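PDB 5X0O: LysR family transcriptional regulator from Vibrio vulnificus, which probably acts as a sequence-specific DNA-binding transcription factor, of which this is the regulatory domain. Local coordinates for the interface of chains A and B. Sequence-based numbering; all coordinates share one arbitrary frame. Chains: chain A/B, LysR family transcriptional regulator.

The interface of chains A and B. Residues chain A 131, 135, 137-138, 141; chain B 18-19, 23, 40, 42.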
ATOM      1  N   PHE A 131       7.949  14.641   7.162  1.00 26.71           N
ATOM      2  CA  PHE A 131       7.206  13.389   7.240  1.00 29.84           C
ATOM      3  C   PHE A 131       8.077  12.302   6.633  1.00 28.67           C
ATOM      4  O   PHE A 131       8.597  12.464   5.523  1.00 32.52           O
ATOM      5  CB  PHE A 131       5.867  13.492   6.505  1.00 29.98           C
ATOM      6  CG  PHE A 131       5.033  12.247   6.579  1.00 32.76           C
ATOM      7  CD1 PHE A 131       4.704  11.687   7.804  1.00 36.18           C
ATOM      8  CD2 PHE A 131       4.563  11.642   5.427  1.00 35.58           C
ATOM      9  CE1 PHE A 131       3.931  10.539   7.875  1.00 36.76           C
ATOM     10  CE2 PHE A 131       3.789  10.495   5.490  1.00 36.28           C
ATOM     11  CZ  PHE A 131       3.473   9.943   6.717  1.00 37.97           C
ATOM     12  N   ALA A 135       6.487   3.746   3.426  1.00 30.35           N
ATOM     13  CA  ALA A 135       5.691   3.479   2.239  1.00 30.07           C
ATOM     14  C   ALA A 135       5.503   4.786   1.481  1.00 28.54           C
ATOM     15  O   ALA A 135       5.392   5.852   2.093  1.00 31.27           O
ATOM     16  CB  ALA A 135       4.336   2.858   2.603  1.00 28.63           C
ATOM     17  N   ASN A 137       3.006   5.574  -0.819  1.00 32.31           N
ATOM     18  CA  ASN A 137       1.649   6.012  -1.126  1.00 29.18           C
ATOM     19  C   ASN A 137       1.126   7.008  -0.097  1.00 31.73           C
ATOM     20  O   ASN A 137       0.305   7.869  -0.433  1.00 32.70           O
ATOM     21  CB  ASN A 137       0.715   4.806  -1.228  1.00 27.68           C
ATOM     22  CG  ASN A 137       0.588   4.049   0.081  1.00 28.27           C
ATOM     23  OD1 ASN A 137       1.401   4.214   0.993  1.00 34.09           O
ATOM     24  ND2 ASN A 137      -0.436   3.209   0.178  1.00 25.18           N
ATOM     25  N   VAL A 138       1.578   6.911   1.155  1.00 29.31           N
ATOM     26  CA  VAL A 138       1.162   7.901   2.144  1.00 29.83           C
ATOM     27  C   VAL A 138       1.997   9.171   2.020  1.00 29.29           C
ATOM     28  O   VAL A 138       1.510  10.268   2.317  1.00 31.61           O
ATOM     29  CB  VAL A 138       1.229   7.319   3.568  1.00 31.45           C
ATOM     30  CG1 VAL A 138       0.173   6.238   3.748  1.00 21.42           C
ATOM     31  CG2 VAL A 138       2.620   6.775   3.866  1.00 25.19           C
ATOM     32  N   SER A 141       0.296  11.171  -0.483  1.00 28.52           N
ATOM     33  CA  SER A 141      -0.883  11.781   0.120  1.00 25.68           C
ATOM     34  C   SER A 141      -0.521  13.062   0.865  1.00 24.50           C
ATOM     35  O   SER A 141      -1.233  14.068   0.763  1.00 25.01           O
ATOM     36  CB  SER A 141      -1.566  10.776   1.048  1.00 23.28           C
ATOM     37  OG  SER A 141      -2.286  11.437   2.069  1.00 29.56           O
TER
ATOM     38  N   THR B  18      -3.832   2.516   6.871  1.00 30.96           N
ATOM     39  CA  THR B  18      -3.138   3.777   7.115  1.00 30.44           C
ATOM     40  C   THR B  18      -3.588   4.869   6.150  1.00 32.70           C
ATOM     41  O   THR B  18      -3.831   6.007   6.567  1.00 30.11           O
ATOM     42  CB  THR B  18      -1.626   3.574   7.028  1.00 29.25           C
ATOM     43  OG1 THR B  18      -1.206   2.661   8.049  1.00 29.66           O
ATOM     44  CG2 THR B  18      -0.904   4.897   7.220  1.00 25.88           C
ATOM     45  N   LYS B  19      -3.716   4.545   4.861  1.00 38.57           N
ATOM     46  CA  LYS B  19      -3.932   5.584   3.857  1.00 44.06           C
ATOM     47  C   LYS B  19      -5.290   6.255   4.027  1.00 44.15           C
ATOM     48  O   LYS B  19      -5.374   7.466   4.259  1.00 47.20           O
ATOM     49  CB  LYS B  19      -3.789   4.998   2.450  1.00 48.94           C
ATOM     50  CG  LYS B  19      -3.464   6.038   1.379  1.00 49.95           C
ATOM     51  CD  LYS B  19      -4.714   6.517   0.648  1.00 53.68           C
ATOM     52  CE  LYS B  19      -4.484   7.853  -0.055  1.00 54.49           C
ATOM     53  NZ  LYS B  19      -4.544   9.013   0.883  1.00 52.25           N
ATOM     54  N   MET B  23      -4.313   8.983   7.348  1.00 45.00           N
ATOM     55  CA  MET B  23      -3.599  10.057   6.666  1.00 37.68           C
ATOM     56  C   MET B  23      -4.335  11.394   6.682  1.00 34.54           C
ATOM     57  O   MET B  23      -3.679  12.429   6.848  1.00 35.44           O
ATOM     58  CB  MET B  23      -3.279   9.646   5.229  1.00 33.57           C
ATOM     59  CG  MET B  23      -2.073   8.737   5.157  1.00 39.64           C
ATOM     60  SD  MET B  23      -0.683   9.419   6.095  1.00 40.04           S
ATOM     61  CE  MET B  23      -0.329  10.901   5.147  1.00 32.46           C
ATOM     62  N   LEU B  40       6.535   7.751  10.541  1.00 25.68           N
ATOM     63  CA  LEU B  40       5.421   6.817  10.476  1.00 23.99           C
ATOM     64  C   LEU B  40       5.911   5.451  10.026  1.00 28.21           C
ATOM     65  O   LEU B  40       6.700   5.343   9.082  1.00 31.43           O
ATOM     66  CB  LEU B  40       4.341   7.311   9.513  1.00 23.20           C
ATOM     67  CG  LEU B  40       3.199   6.332   9.247  1.00 27.50           C
ATOM     68  CD1 LEU B  40       2.242   6.336  10.416  1.00 28.96           C
ATOM     69  CD2 LEU B  40       2.468   6.674   7.961  1.00 32.71           C
ATOM     70  N   THR B  42       4.091   1.886   9.010  1.00 41.41           N
ATOM     71  CA  THR B  42       2.976   0.970   8.817  1.00 45.24           C
ATOM     72  C   THR B  42       3.416  -0.436   9.194  1.00 52.17           C
ATOM     73  O   THR B  42       4.430  -0.934   8.696  1.00 56.11           O
ATOM     74  CB  THR B  42       2.493   1.010   7.369  1.00 41.16           C
ATOM     75  OG1 THR B  42       3.595   0.744   6.491  1.00 48.49           O
ATOM     76  CG2 THR B  42       1.908   2.375   7.039  1.00 31.94           C
TER
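A:Val138 packs against B:Met23 and B:Thr18 where two LysR-type regulatory domains, each of the periplasmic-binding-protein-like fold, meet about a two-fold axis. Helix 136-144 of chain A lies over helix 18-32 and strand 36-43 of chain B, and the same contact recurs with the chains exchanged. Pairing of this kind is typical of LysR-type regulators, although the coordinates alone do not prove that this dimer forms in solution.

A:Val138 carries much of the patch. Its CB faces the thioether sulfur SD of B:Met23 at 3.8 Å. CG1, anti to the carbonyl carbon (chi1 -68°), advances to 3.6 Å from CG of B:Met23 and also meets the methyl CG2 of B:Thr18, the two side chains crossing at about a right angle. The other branch, CG2, on the side of strand 36-43, touches the methyl CD2 of B:Leu40 at 4.1 Å.

Bends at chi2 and chi3 (-49° and -65°) fold B:Met23 back on itself, carrying its terminal methyl CE to 3.4 Å from the backbone carbonyl O of A:Val138. CE also lies near the hydroxyl OG of A:Ser141. The methionine and A:Phe131 reach toward each other tip to tip, loosely, with CE of B:Met23 4.2 Å from the ring atom CE2 of A:Phe131.

On the strand side, CE1 and CZ, at the far end of the A:Phe131 ring, meet CB and CD2 of B:Leu40, the two side chains crossing obliquely and CZ approaching CD2 to 3.6 Å. At the opposite margin B:Lys19, bent at chi2 and chi4, brings its terminal amine nitrogen NZ to 3.5 Å from both CB and OG of A:Ser141. No polar pair across this patch is close enough to bond, so the lysine approaches the serine without a hydrogen bond. A:Asn137 adds a looser edge, its amide facing the aliphatic stem of B:Lys19.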